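Local coordinates for protein N-acetyltransferase (Staphylococcus aureus subsp. aureus, PDB 4M85) that probably transfers an acetyl group from acetyl-coenzyme A to an acceptor substrate, as GNAT-fold acetyltransferases do, at residues A[104-110]-A[170-176]. Numbering follows the deposited sequence.
Sequences LPVKEAK and DGQIELY
Side chains of the outermost strand 168-175 and of Tyr176 just past it pack against the irregular loop leading into strand 114-121, a mainly apolar contact at the edge of the GNAT-fold sheet, with a water-linked phenol at one end and a salt bridge at the other. The side chains of Leu104 and Tyr176 cross at about a right angle, with Leu104 CD2 3.7 Å from Tyr176 CE2. With Val106 CG1 anti to the backbone N (chi1 -178°), CG1 meets Leu175 CD2 at a tight 3.4 Å and CG2 lies 3.7 Å from Tyr176 CZ. Tyr176 OH accepts a hydrogen bond from Val106 N (3.2 Å, N-H...O angle 159°). It also donates to a water in the ring plane, which in turn donates to Val106 O and Glu108 OE2. The other carboxylate oxygen of Glu108 bonds to Tyr115. Leu175 CD1 lies 3.7 Å from Glu108 CG, and Ile173 CD1 reaches the backbone of Lys107 and Glu108. At the far end Lys110 NZ approaches Asp170 OD2 (3.0 Å) from above the carboxylate plane, 40° out of it; a second water joins NZ to Asp170 O. Two bonds on OH probably hold the phenol end in place, whereas the salt bridge of exposed Lys110 is likely more solvent-screened.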
loop_
_atom_site.group_PDB
_atom_site.type_symbol
_atom_site.label_atom_id
_atom_site.label_comp_id
_atom_site.label_asym_id
_atom_site.label_seq_id
_atom_site.Cartn_x
_atom_site.Cartn_y
_atom_site.Cartn_z
ATOM N N LEU A 104 8.990 -5.748 5.032
ATOM C CA LEU A 104 7.712 -6.405 5.321
ATOM C C LEU A 104 7.745 -7.920 5.042
ATOM O O LEU A 104 7.098 -8.379 4.115
ATOM C CB LEU A 104 6.598 -5.705 4.510
ATOM C CG LEU A 104 6.107 -4.316 4.954
ATOM C CD1 LEU A 104 5.402 -3.608 3.801
ATOM C CD2 LEU A 104 5.168 -4.383 6.155
ATOM N N PRO A 105 8.531 -8.699 5.835
ATOM C CA PRO A 105 8.685 -10.158 5.654
ATOM C C PRO A 105 7.428 -11.000 5.834
ATOM O O PRO A 105 7.333 -12.067 5.216
ATOM C CB PRO A 105 9.690 -10.549 6.747
ATOM C CG PRO A 105 9.615 -9.440 7.762
ATOM C CD PRO A 105 9.384 -8.211 6.937
ATOM N N VAL A 106 6.485 -10.542 6.662
ATOM C CA VAL A 106 5.285 -11.309 6.959
ATOM C C VAL A 106 4.378 -11.369 5.725
ATOM O O VAL A 106 4.216 -10.368 4.998
ATOM C CB VAL A 106 4.534 -10.746 8.186
ATOM C CG1 VAL A 106 3.298 -11.595 8.520
ATOM C CG2 VAL A 106 5.458 -10.694 9.407
ATOM N N LYS A 107 3.818 -12.555 5.496
ATOM C CA LYS A 107 2.852 -12.810 4.447
ATOM C C LYS A 107 1.507 -12.281 4.946
ATOM O O LYS A 107 0.893 -12.877 5.829
ATOM C CB LYS A 107 2.767 -14.327 4.155
ATOM C CG LYS A 107 2.084 -14.704 2.844
ATOM C CD LYS A 107 2.139 -16.216 2.615
ATOM C CE LYS A 107 1.521 -16.633 1.283
ATOM N NZ LYS A 107 0.042 -16.781 1.354
ATOM N N GLU A 108 1.060 -11.159 4.382
ATOM C CA GLU A 108 -0.177 -10.497 4.821
ATOM C C GLU A 108 -1.434 -11.064 4.145
ATOM O O GLU A 108 -2.520 -10.901 4.667
ATOM C CB GLU A 108 -0.089 -8.961 4.593
ATOM C CG GLU A 108 1.131 -8.267 5.215
ATOM C CD GLU A 108 1.176 -6.754 4.978
ATOM O OE1 GLU A 108 0.147 -6.166 4.570
ATOM O OE2 GLU A 108 2.242 -6.133 5.185
ATOM N N ALA A 109 -1.275 -11.735 3.001
ATOM C CA ALA A 109 -2.396 -12.155 2.166
ATOM C C ALA A 109 -2.425 -13.655 1.916
ATOM O O ALA A 109 -1.612 -14.397 2.444
ATOM C CB ALA A 109 -2.361 -11.411 0.852
ATOM N N LYS A 110 -3.369 -14.100 1.102
ATOM C CA LYS A 110 -3.525 -15.515 0.822
ATOM C C LYS A 110 -3.394 -15.729 -0.677
ATOM O O LYS A 110 -3.605 -14.807 -1.468
ATOM C CB LYS A 110 -4.875 -16.003 1.335
ATOM C CG LYS A 110 -4.939 -16.161 2.842
ATOM C CD LYS A 110 -6.322 -16.606 3.269
ATOM C CE LYS A 110 -6.568 -16.367 4.752
ATOM N NZ LYS A 110 -8.010 -16.551 5.102
ATOM N N ASP A 170 -13.242 -12.351 7.056
ATOM C CA ASP A 170 -12.594 -13.634 6.825
ATOM C C ASP A 170 -11.449 -13.780 7.796
ATOM O O ASP A 170 -10.315 -14.044 7.394
ATOM C CB ASP A 170 -12.119 -13.752 5.373
ATOM C CG ASP A 170 -11.453 -15.077 5.087
ATOM O OD1 ASP A 170 -11.862 -16.075 5.715
ATOM O OD2 ASP A 170 -10.498 -15.126 4.269
ATOM N N GLY A 171 -11.751 -13.580 9.078
ATOM C CA GLY A 171 -10.809 -13.831 10.167
ATOM C C GLY A 171 -9.998 -12.594 10.518
ATOM O O GLY A 171 -10.130 -11.554 9.871
ATOM N N GLN A 172 -9.199 -12.717 11.567
ATOM C CA GLN A 172 -8.306 -11.685 12.041
ATOM C C GLN A 172 -6.846 -12.132 11.870
ATOM O O GLN A 172 -6.545 -13.335 11.879
ATOM C CB GLN A 172 -8.614 -11.358 13.498
ATOM C CG GLN A 172 -9.770 -10.378 13.687
ATOM C CD GLN A 172 -11.086 -10.799 13.016
ATOM O OE1 GLN A 172 -11.633 -10.076 12.171
ATOM N NE2 GLN A 172 -11.606 -11.954 13.406
ATOM N N ILE A 173 -5.957 -11.167 11.675
ATOM C CA ILE A 173 -4.529 -11.447 11.509
ATOM C C ILE A 173 -3.708 -10.448 12.305
ATOM O O ILE A 173 -4.048 -9.253 12.367
ATOM C CB ILE A 173 -4.109 -11.449 10.016
ATOM C CG1 ILE A 173 -2.633 -11.856 9.870
ATOM C CG2 ILE A 173 -4.367 -10.097 9.360
ATOM C CD1 ILE A 173 -2.201 -12.131 8.442
ATOM N N GLU A 174 -2.657 -10.949 12.952
ATOM C CA GLU A 174 -1.730 -10.090 13.678
ATOM C C GLU A 174 -0.546 -9.813 12.785
ATOM O O GLU A 174 0.030 -10.734 12.220
ATOM C CB GLU A 174 -1.225 -10.736 14.976
ATOM C CG GLU A 174 -0.435 -9.772 15.822
ATOM C CD GLU A 174 0.141 -10.368 17.096
ATOM O OE1 GLU A 174 0.106 -11.607 17.279
ATOM O OE2 GLU A 174 0.669 -9.564 17.896
ATOM N N LEU A 175 -0.177 -8.545 12.701
ATOM C CA LEU A 175 0.929 -8.091 11.882
ATOM C C LEU A 175 1.676 -7.039 12.653
ATOM O O LEU A 175 1.099 -6.008 13.002
ATOM C CB LEU A 175 0.403 -7.480 10.570
ATOM C CG LEU A 175 -0.306 -8.428 9.607
ATOM C CD1 LEU A 175 -0.775 -7.654 8.376
ATOM C CD2 LEU A 175 0.621 -9.535 9.178
ATOM N N TYR A 176 2.958 -7.303 12.915
ATOM C CA TYR A 176 3.829 -6.391 13.651
ATOM C C TYR A 176 3.162 -5.838 14.915
ATOM O O TYR A 176 3.098 -4.641 15.118
ATOM C CB TYR A 176 4.313 -5.289 12.701
ATOM C CG TYR A 176 4.789 -5.885 11.382
ATOM C CD1 TYR A 176 6.041 -6.477 11.286
ATOM C CD2 TYR A 176 3.970 -5.906 10.267
ATOM C CE1 TYR A 176 6.486 -7.038 10.106
ATOM C CE2 TYR A 176 4.393 -6.478 9.081
ATOM C CZ TYR A 176 5.653 -7.036 9.005
ATOM O OH TYR A 176 6.085 -7.612 7.848
HETATM O O HOH W 1 4.286 -7.772 6.063
HETATM O O HOH W 2 -7.991 -14.818 7.813
#